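Local coordinates for acetyl xylan esterase (Metagenome, PDB 6XYC), which probably removes acetyl and feruloyl groups from xylan, as a bifunctional carbohydrate esterase of the alpha/beta hydrolase fold, at residues 37-50 and 109-123. Sequence-based numbering, arbitrary orientation.
With AES (4-(2-aminoethyl)benzenesulfonyl fluoride), chain B.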
ATOM      1  N   THR A  37      -0.361 -26.567   1.421  1.00 55.71           N
ATOM      2  CA  THR A  37      -0.042 -26.767   0.010  1.00 56.10           C
ATOM      3  C   THR A  37       0.272 -25.443  -0.676  1.00 51.75           C
ATOM      4  O   THR A  37       1.309 -25.301  -1.335  1.00 46.99           O
ATOM      5  CB  THR A  37      -1.203 -27.474  -0.691  1.00 56.21           C
ATOM      6  OG1 THR A  37      -2.438 -26.843  -0.328  1.00 70.29           O
ATOM      7  CG2 THR A  37      -1.251 -28.942  -0.289  1.00 53.12           C
ATOM      8  N   ALA A  38      -0.616 -24.461  -0.536  1.00 48.01           N
ATOM      9  CA  ALA A  38      -0.398 -23.130  -1.083  1.00 42.26           C
ATOM     10  C   ALA A  38      -0.911 -22.113  -0.076  1.00 40.19           C
ATOM     11  O   ALA A  38      -1.622 -22.452   0.876  1.00 39.64           O
ATOM     12  CB  ALA A  38      -1.089 -22.947  -2.437  1.00 37.18           C
ATOM     13  N   TYR A  39      -0.557 -20.851  -0.296  1.00 34.71           N
ATOM     14  CA  TYR A  39      -0.912 -19.780   0.628  1.00 34.29           C
ATOM     15  C   TYR A  39      -1.434 -18.570  -0.129  1.00 31.61           C
ATOM     16  O   TYR A  39      -0.781 -18.088  -1.061  1.00 31.88           O
ATOM     17  CB  TYR A  39       0.293 -19.352   1.472  1.00 34.32           C
ATOM     18  CG  TYR A  39       0.997 -20.477   2.186  1.00 32.98           C
ATOM     19  CD1 TYR A  39       0.582 -20.891   3.442  1.00 34.25           C
ATOM     20  CD2 TYR A  39       2.083 -21.119   1.604  1.00 37.33           C
ATOM     21  CE1 TYR A  39       1.227 -21.912   4.103  1.00 39.11           C
ATOM     22  CE2 TYR A  39       2.730 -22.143   2.254  1.00 38.26           C
ATOM     23  CZ  TYR A  39       2.300 -22.529   3.501  1.00 40.15           C
ATOM     24  OH  TYR A  39       2.951 -23.549   4.140  1.00 41.88           O
ATOM     25  N   LYS A  40      -2.595 -18.072   0.286  1.00 32.59           N
ATOM     26  CA  LYS A  40      -3.043 -16.757  -0.148  1.00 34.75           C
ATOM     27  C   LYS A  40      -2.044 -15.701   0.316  1.00 31.12           C
ATOM     28  O   LYS A  40      -1.353 -15.870   1.325  1.00 29.65           O
ATOM     29  CB  LYS A  40      -4.441 -16.465   0.403  1.00 34.97           C
ATOM     30  CG  LYS A  40      -5.386 -17.663   0.336  1.00 39.51           C
ATOM     31  CD  LYS A  40      -6.601 -17.406  -0.560  1.00 39.94           C
ATOM     32  CE  LYS A  40      -7.353 -18.696  -0.858  1.00 39.13           C
ATOM     33  NZ  LYS A  40      -8.746 -18.684  -0.324  1.00 37.68           N
ATOM     34  N   ALA A  41      -1.955 -14.608  -0.438  1.00 30.05           N
ATOM     35  CA  ALA A  41      -0.837 -13.688  -0.301  1.00 31.20           C
ATOM     36  C   ALA A  41      -1.287 -12.291   0.111  1.00 29.17           C
ATOM     37  O   ALA A  41      -2.353 -11.808  -0.291  1.00 26.05           O
ATOM     38  CB  ALA A  41      -0.034 -13.594  -1.607  1.00 28.63           C
ATOM     39  N   ILE A  42      -0.443 -11.642   0.916  1.00 24.17           N
ATOM     40  CA  ILE A  42      -0.622 -10.244   1.302  1.00 25.49           C
ATOM     41  C   ILE A  42       0.673  -9.505   0.988  1.00 24.84           C
ATOM     42  O   ILE A  42       1.743  -9.887   1.483  1.00 22.18           O
ATOM     43  CB  ILE A  42      -0.965 -10.084   2.791  1.00 26.64           C
ATOM     44  CG1 ILE A  42      -2.194 -10.922   3.162  1.00 29.09           C
ATOM     45  CG2 ILE A  42      -1.185  -8.606   3.126  1.00 23.99           C
ATOM     46  CD1 ILE A  42      -3.481 -10.468   2.514  1.00 24.83           C
ATOM     47  N   ILE A  43       0.577  -8.448   0.182  1.00 24.47           N
ATOM     48  CA  ILE A  43       1.705  -7.562  -0.085  1.00 21.80           C
ATOM     49  C   ILE A  43       1.688  -6.439   0.942  1.00 24.73           C
ATOM     50  O   ILE A  43       0.643  -5.820   1.187  1.00 26.53           O
ATOM     51  CB  ILE A  43       1.640  -7.007  -1.514  1.00 22.20           C
ATOM     52  CG1 ILE A  43       1.875  -8.138  -2.522  1.00 24.50           C
ATOM     53  CG2 ILE A  43       2.670  -5.901  -1.704  1.00 22.41           C
ATOM     54  CD1 ILE A  43       1.525  -7.780  -3.947  1.00 28.93           C
ATOM     55  N   ILE A  44       2.836  -6.181   1.567  1.00 22.22           N
ATOM     56  CA  ILE A  44       2.914  -5.141   2.584  1.00 21.77           C
ATOM     57  C   ILE A  44       3.955  -4.110   2.178  1.00 22.68           C
ATOM     58  O   ILE A  44       4.969  -4.429   1.546  1.00 24.51           O
ATOM     59  CB  ILE A  44       3.229  -5.714   3.983  1.00 22.66           C
ATOM     60  CG1 ILE A  44       4.671  -6.212   4.083  1.00 22.28           C
ATOM     61  CG2 ILE A  44       2.270  -6.853   4.322  1.00 22.95           C
ATOM     62  CD1 ILE A  44       5.064  -6.648   5.497  1.00 23.16           C
ATOM     63  N   ILE A  45       3.709  -2.859   2.570  1.00 21.92           N
ATOM     64  CA  ILE A  45       4.522  -1.730   2.122  1.00 21.16           C
ATOM     65  C   ILE A  45       4.794  -0.808   3.305  1.00 22.12           C
ATOM     66  O   ILE A  45       3.857  -0.326   3.953  1.00 22.63           O
ATOM     67  CB  ILE A  45       3.843  -0.931   0.992  1.00 20.61           C
ATOM     68  CG1 ILE A  45       3.317  -1.861  -0.104  1.00 21.71           C
ATOM     69  CG2 ILE A  45       4.827   0.104   0.419  1.00 20.69           C
ATOM     70  CD1 ILE A  45       2.465  -1.131  -1.128  1.00 23.12           C
ATOM     71  N   TYR A  46       6.069  -0.529   3.555  1.00 22.41           N
ATOM     72  CA  TYR A  46       6.458   0.335   4.660  1.00 22.42           C
ATOM     73  C   TYR A  46       5.997   1.769   4.421  1.00 23.58           C
ATOM     74  O   TYR A  46       5.718   2.187   3.291  1.00 20.04           O
ATOM     75  CB  TYR A  46       7.978   0.333   4.835  1.00 23.45           C
ATOM     76  CG  TYR A  46       8.737   0.654   3.559  1.00 21.27           C
ATOM     77  CD1 TYR A  46       9.320  -0.360   2.807  1.00 23.19           C
ATOM     78  CD2 TYR A  46       8.857   1.961   3.089  1.00 21.86           C
ATOM     79  CE1 TYR A  46      10.001  -0.085   1.637  1.00 22.56           C
ATOM     80  CE2 TYR A  46       9.551   2.247   1.918  1.00 23.61           C
ATOM     81  CZ  TYR A  46      10.112   1.216   1.192  1.00 23.36           C
ATOM     82  OH  TYR A  46      10.796   1.482   0.029  1.00 25.09           O
ATOM     83  N   GLY A  47       5.938   2.530   5.508  1.00 24.29           N
ATOM     84  CA  GLY A  47       5.767   3.968   5.448  1.00 23.16           C
ATOM     85  C   GLY A  47       7.091   4.687   5.630  1.00 22.39           C
ATOM     86  O   GLY A  47       7.965   4.245   6.375  1.00 21.45           O
ATOM     87  N   SER A  48       7.228   5.811   4.932  1.00 20.12           N
ATOM     88  CA  SER A  48       8.491   6.540   4.918  1.00 22.89           C
ATOM     89  C   SER A  48       8.357   7.927   4.307  1.00 23.88           C
ATOM     90  O   SER A  48       9.358   8.512   3.881  1.00 20.02           O
ATOM     91  CB  SER A  48       9.538   5.761   4.125  1.00 22.86           C
ATOM     92  OG  SER A  48       9.264   5.840   2.730  1.00 23.74           O
ATOM     93  N   ALA A  49       7.135   8.465   4.258  1.00 21.48           N
ATOM     94  CA  ALA A  49       6.868   9.710   3.538  1.00 22.86           C
ATOM     95  C   ALA A  49       7.404   9.629   2.108  1.00 23.15           C
ATOM     96  O   ALA A  49       7.847  10.626   1.534  1.00 21.52           O
ATOM     97  CB  ALA A  49       7.455  10.916   4.276  1.00 24.02           C
ATOM     98  N   TRP A  50       7.385   8.417   1.542  1.00 20.76           N
ATOM     99  CA  TRP A  50       7.857   8.090   0.194  1.00 23.27           C
ATOM    100  C   TRP A  50       9.372   8.211   0.034  1.00 22.24           C
ATOM    101  O   TRP A  50       9.881   8.045  -1.085  1.00 22.58           O
ATOM    102  CB  TRP A  50       7.168   8.951  -0.876  1.00 21.54           C
ATOM    103  CG  TRP A  50       5.671   8.785  -0.898  1.00 22.58           C
ATOM    104  CD1 TRP A  50       4.975   7.686  -1.310  1.00 24.75           C
ATOM    105  CD2 TRP A  50       4.695   9.748  -0.487  1.00 21.37           C
ATOM    106  NE1 TRP A  50       3.626   7.900  -1.172  1.00 23.34           N
ATOM    107  CE2 TRP A  50       3.426   9.160  -0.672  1.00 24.05           C
ATOM    108  CE3 TRP A  50       4.768  11.047   0.024  1.00 22.63           C
ATOM    109  CZ2 TRP A  50       2.243   9.829  -0.367  1.00 23.82           C
ATOM    110  CZ3 TRP A  50       3.593  11.708   0.323  1.00 23.39           C
ATOM    111  CH2 TRP A  50       2.349  11.098   0.133  1.00 24.45           C
ATOM    112  N   ASN A 109       4.822 -21.241  -3.878  1.00 33.25           N
ATOM    113  CA  ASN A 109       3.724 -21.901  -3.170  1.00 36.35           C
ATOM    114  C   ASN A 109       2.632 -20.912  -2.783  1.00 34.21           C
ATOM    115  O   ASN A 109       1.998 -21.050  -1.733  1.00 35.12           O
ATOM    116  CB  ASN A 109       4.227 -22.641  -1.928  1.00 38.28           C
ATOM    117  CG  ASN A 109       5.234 -23.711  -2.261  1.00 41.31           C
ATOM    118  OD1 ASN A 109       5.364 -24.129  -3.411  1.00 39.75           O
ATOM    119  ND2 ASN A 109       5.950 -24.174  -1.246  1.00 45.02           N
ATOM    120  N   ILE A 110       2.416 -19.903  -3.618  1.00 32.92           N
ATOM    121  CA  ILE A 110       1.417 -18.873  -3.363  1.00 33.65           C
ATOM    122  C   ILE A 110       0.172 -19.184  -4.183  1.00 32.36           C
ATOM    123  O   ILE A 110       0.264 -19.553  -5.362  1.00 30.68           O
ATOM    124  CB  ILE A 110       1.966 -17.470  -3.687  1.00 32.16           C
ATOM    125  CG1 ILE A 110       2.990 -17.057  -2.625  1.00 32.79           C
ATOM    126  CG2 ILE A 110       0.826 -16.471  -3.756  1.00 33.54           C
ATOM    127  CD1 ILE A 110       3.852 -15.891  -3.019  1.00 34.43           C
ATOM    128  N   ASP A 111      -0.994 -19.063  -3.546  1.00 31.80           N
ATOM    129  CA  ASP A 111      -2.295 -19.201  -4.188  1.00 31.30           C
ATOM    130  C   ASP A 111      -2.703 -17.843  -4.750  1.00 32.84           C
ATOM    131  O   ASP A 111      -3.139 -16.969  -3.988  1.00 33.85           O
ATOM    132  CB  ASP A 111      -3.326 -19.715  -3.179  1.00 33.28           C
ATOM    133  CG  ASP A 111      -4.702 -19.885  -3.780  1.00 35.45           C
ATOM    134  OD1 ASP A 111      -5.571 -20.455  -3.096  1.00 35.22           O
ATOM    135  OD2 ASP A 111      -4.924 -19.446  -4.925  1.00 33.27           O
ATOM    136  N   PRO A 112      -2.582 -17.622  -6.058  1.00 32.02           N
ATOM    137  CA  PRO A 112      -2.860 -16.295  -6.623  1.00 31.58           C
ATOM    138  C   PRO A 112      -4.336 -15.939  -6.722  1.00 33.83           C
ATOM    139  O   PRO A 112      -4.660 -14.907  -7.318  1.00 34.82           O
ATOM    140  CB  PRO A 112      -2.235 -16.387  -8.025  1.00 32.89           C
ATOM    141  CG  PRO A 112      -2.411 -17.832  -8.403  1.00 30.10           C
ATOM    142  CD  PRO A 112      -2.265 -18.616  -7.107  1.00 32.05           C
ATOM    143  N   SER A 113      -5.245 -16.756  -6.179  1.00 34.18           N
ATOM    144  CA  SER A 113      -6.664 -16.413  -6.198  1.00 36.10           C
ATOM    145  C   SER A 113      -7.004 -15.297  -5.219  1.00 34.04           C
ATOM    146  O   SER A 113      -8.091 -14.721  -5.312  1.00 33.68           O
ATOM    147  CB  SER A 113      -7.509 -17.648  -5.886  1.00 35.84           C
ATOM    148  OG  SER A 113      -7.300 -18.104  -4.560  1.00 39.54           O
ATOM    149  N   PHE A 114      -6.105 -14.986  -4.286  1.00 34.07           N
ATOM    150  CA  PHE A 114      -6.275 -13.842  -3.401  1.00 31.48           C
ATOM    151  C   PHE A 114      -4.926 -13.184  -3.168  1.00 30.36           C
ATOM    152  O   PHE A 114      -4.003 -13.819  -2.649  1.00 31.95           O
ATOM    153  CB  PHE A 114      -6.894 -14.252  -2.063  1.00 30.66           C
ATOM    154  CG  PHE A 114      -7.196 -13.090  -1.166  1.00 33.64           C
ATOM    155  CD1 PHE A 114      -8.355 -12.351  -1.339  1.00 32.85           C
ATOM    156  CD2 PHE A 114      -6.311 -12.715  -0.165  1.00 31.10           C
ATOM    157  CE1 PHE A 114      -8.635 -11.276  -0.523  1.00 31.61           C
ATOM    158  CE2 PHE A 114      -6.587 -11.638   0.657  1.00 30.14           C
ATOM    159  CZ  PHE A 114      -7.754 -10.920   0.480  1.00 30.15           C
ATOM    160  N   ILE A 115      -4.815 -11.918  -3.553  1.00 32.79           N
ATOM    161  CA  ILE A 115      -3.644 -11.098  -3.256  1.00 29.39           C
ATOM    162  C   ILE A 115      -4.173  -9.812  -2.640  1.00 27.20           C
ATOM    163  O   ILE A 115      -4.668  -8.933  -3.355  1.00 28.65           O
ATOM    164  CB  ILE A 115      -2.794 -10.801  -4.493  1.00 31.74           C
ATOM    165  CG1 ILE A 115      -2.340 -12.107  -5.148  1.00 33.33           C
ATOM    166  CG2 ILE A 115      -1.585  -9.954  -4.122  1.00 32.38           C
ATOM    167  CD1 ILE A 115      -1.483 -11.917  -6.395  1.00 32.32           C
ATOM    168  N   GLY A 116      -4.079  -9.698  -1.317  1.00 26.52           N
ATOM    169  CA  GLY A 116      -4.376  -8.453  -0.645  1.00 25.23           C
ATOM    170  C   GLY A 116      -3.155  -7.563  -0.558  1.00 25.32           C
ATOM    171  O   GLY A 116      -2.033  -7.972  -0.857  1.00 26.38           O
ATOM    172  N   ILE A 117      -3.384  -6.323  -0.138  1.00 22.76           N
ATOM    173  CA  ILE A 117      -2.303  -5.348  -0.044  1.00 23.65           C
ATOM    174  C   ILE A 117      -2.573  -4.434   1.144  1.00 24.10           C
ATOM    175  O   ILE A 117      -3.720  -4.070   1.424  1.00 21.36           O
ATOM    176  CB  ILE A 117      -2.147  -4.560  -1.363  1.00 22.36           C
ATOM    177  CG1 ILE A 117      -0.814  -3.821  -1.389  1.00 23.22           C
ATOM    178  CG2 ILE A 117      -3.304  -3.595  -1.562  1.00 23.58           C
ATOM    179  CD1 ILE A 117      -0.391  -3.338  -2.764  1.00 21.44           C
ATOM    180  N   THR A 118      -1.505  -4.079   1.857  1.00 22.08           N
ATOM    181  CA  THR A 118      -1.613  -3.235   3.036  1.00 20.98           C
ATOM    182  C   THR A 118      -0.297  -2.491   3.225  1.00 22.67           C
ATOM    183  O   THR A 118       0.761  -2.934   2.770  1.00 21.75           O
ATOM    184  CB  THR A 118      -1.944  -4.059   4.295  1.00 21.09           C
ATOM    185  OG1 THR A 118      -2.105  -3.197   5.423  1.00 24.57           O
ATOM    186  CG2 THR A 118      -0.846  -5.079   4.579  1.00 22.63           C
ATOM    187  N   GLY A 119      -0.380  -1.343   3.881  1.00 23.75           N
ATOM    188  CA  GLY A 119       0.795  -0.542   4.168  1.00 22.47           C
ATOM    189  C   GLY A 119       0.426   0.508   5.188  1.00 23.12           C
ATOM    190  O   GLY A 119      -0.760   0.756   5.444  1.00 22.65           O
ATOM    191  N   PHE A 120       1.444   1.128   5.787  1.00 22.92           N
ATOM    192  CA  PHE A 120       1.203   2.198   6.752  1.00 24.69           C
ATOM    193  C   PHE A 120       1.795   3.522   6.265  1.00 24.65           C
ATOM    194  O   PHE A 120       2.854   3.537   5.634  1.00 20.46           O
ATOM    195  CB  PHE A 120       1.729   1.820   8.175  1.00 25.83           C
ATOM    196  CG  PHE A 120       3.127   1.256   8.219  1.00 25.93           C
ATOM    197  CD1 PHE A 120       3.368  -0.087   7.981  1.00 28.92           C
ATOM    198  CD2 PHE A 120       4.192   2.071   8.557  1.00 30.04           C
ATOM    199  CE1 PHE A 120       4.649  -0.591   8.035  1.00 31.37           C
ATOM    200  CE2 PHE A 120       5.464   1.566   8.622  1.00 31.98           C
ATOM    201  CZ  PHE A 120       5.693   0.238   8.362  1.00 31.43           C
ATOM    202  N   SER A 121       1.101   4.635   6.567  1.00 24.48           N
ATOM    203  CA  SER A 121       1.404   5.963   6.062  1.00 24.11           C
ATOM    204  C   SER A 121       1.591   5.864   4.550  1.00 21.40           C
ATOM    205  O   SER A 121       0.669   5.456   3.830  1.00 21.02           O
ATOM    206  CB  SER A 121       2.625   6.560   6.760  1.00 23.90           C
ATOM    207  OG  SER A 121       2.603   7.972   6.643  1.00 27.20           O
ATOM    208  N   SER A 122       2.763   6.257   4.035  1.00 22.36           N
ATOM    209  CA  SER A 122       2.924   6.325   2.590  1.00 21.17           C
ATOM    210  C   SER A 122       2.719   4.958   1.968  1.00 21.56           C
ATOM    211  O   SER A 122       2.309   4.871   0.809  1.00 23.76           O
ATOM    212  CB  SER A 122       4.290   6.914   2.208  1.00 22.15           C
ATOM    213  OG  SER A 122       5.372   6.214   2.775  1.00 24.91           O
ATOM    214  N   GLY A 123       2.963   3.881   2.720  1.00 23.05           N
ATOM    215  CA  GLY A 123       2.638   2.553   2.223  1.00 22.11           C
ATOM    216  C   GLY A 123       1.146   2.286   2.190  1.00 22.58           C
ATOM    217  O   GLY A 123       0.663   1.530   1.343  1.00 21.33           O
TER
HETATM  218  C3  AES B 701       4.396  12.402   6.452  1.00 36.99           C
HETATM  219  C2  AES B 701       4.381  11.087   6.809  1.00 40.03           C
HETATM  220  C1  AES B 701       3.905  10.161   5.931  1.00 28.39           C
HETATM  221  S   AES B 701       3.960   8.504   6.439  1.00 28.32           S
HETATM  222  O1S AES B 701       4.793   7.711   5.497  1.00 25.03           O
HETATM  223  O2S AES B 701       4.766   8.405   7.651  1.00 28.77           O
HETATM  224  C6  AES B 701       3.438  10.507   4.705  1.00 36.78           C
HETATM  225  C5  AES B 701       3.451  11.838   4.341  1.00 40.82           C
HETATM  226  C4  AES B 701       3.936  12.782   5.216  1.00 49.44           C
HETATM  227  C7  AES B 701       3.943  14.298   4.827  1.00 42.50           C
HETATM  228  C8  AES B 701       2.516  14.759   4.438  1.00 35.40           C
HETATM  229  N8  AES B 701       2.520  16.184   4.442  1.00 34.80           N
HETATM  230  O   HOH W   1       6.845   4.250   1.707  1.00 21.83           O
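Ser122 reaches from the start of its helix into the loop after strand 39-45. Its CB lies over the five-membered ring of Trp50, 3.6 Å from the ring centroid, a CH-pi contact suited to so small a side chain. With chi1 at 56°, Ser122 OG sits between the backbone N and the carbonyl carbon and turns into the loop, where it accepts from Ser48 N (2.9 Å) and, weakly, from Trp50 N, and shares a hydrogen bond with a water, which donates to Tyr46 O. Ser122 N and Ala49 N both donate to O1S of the inhibitor's sulfonyl group, at 2.9 and 2.8 Å, consistent with an oxyanion hole; the sulfur is covalently bonded to Ser121 OG, on what is probably the nucleophile elbow. Glycine suits Gly119 and Gly123, where a CB would strike Ile45 O. The Phe120 ring lays one face against Gly47 N and Tyr46 CA; with the ring cut back to an alanine, the Tyr46-Gly47 backbone loses this cover and is likely to be freer to shift. Behind the site, Ile43 N donates to Gly116 O (2.8 Å) and Thr118 N to Ile43 O, joining parallel strands 39-45 and 114-120 between strands 73-77 and 164-168, with helix 269-284 packed against Ile42, Phe114 and Thr118.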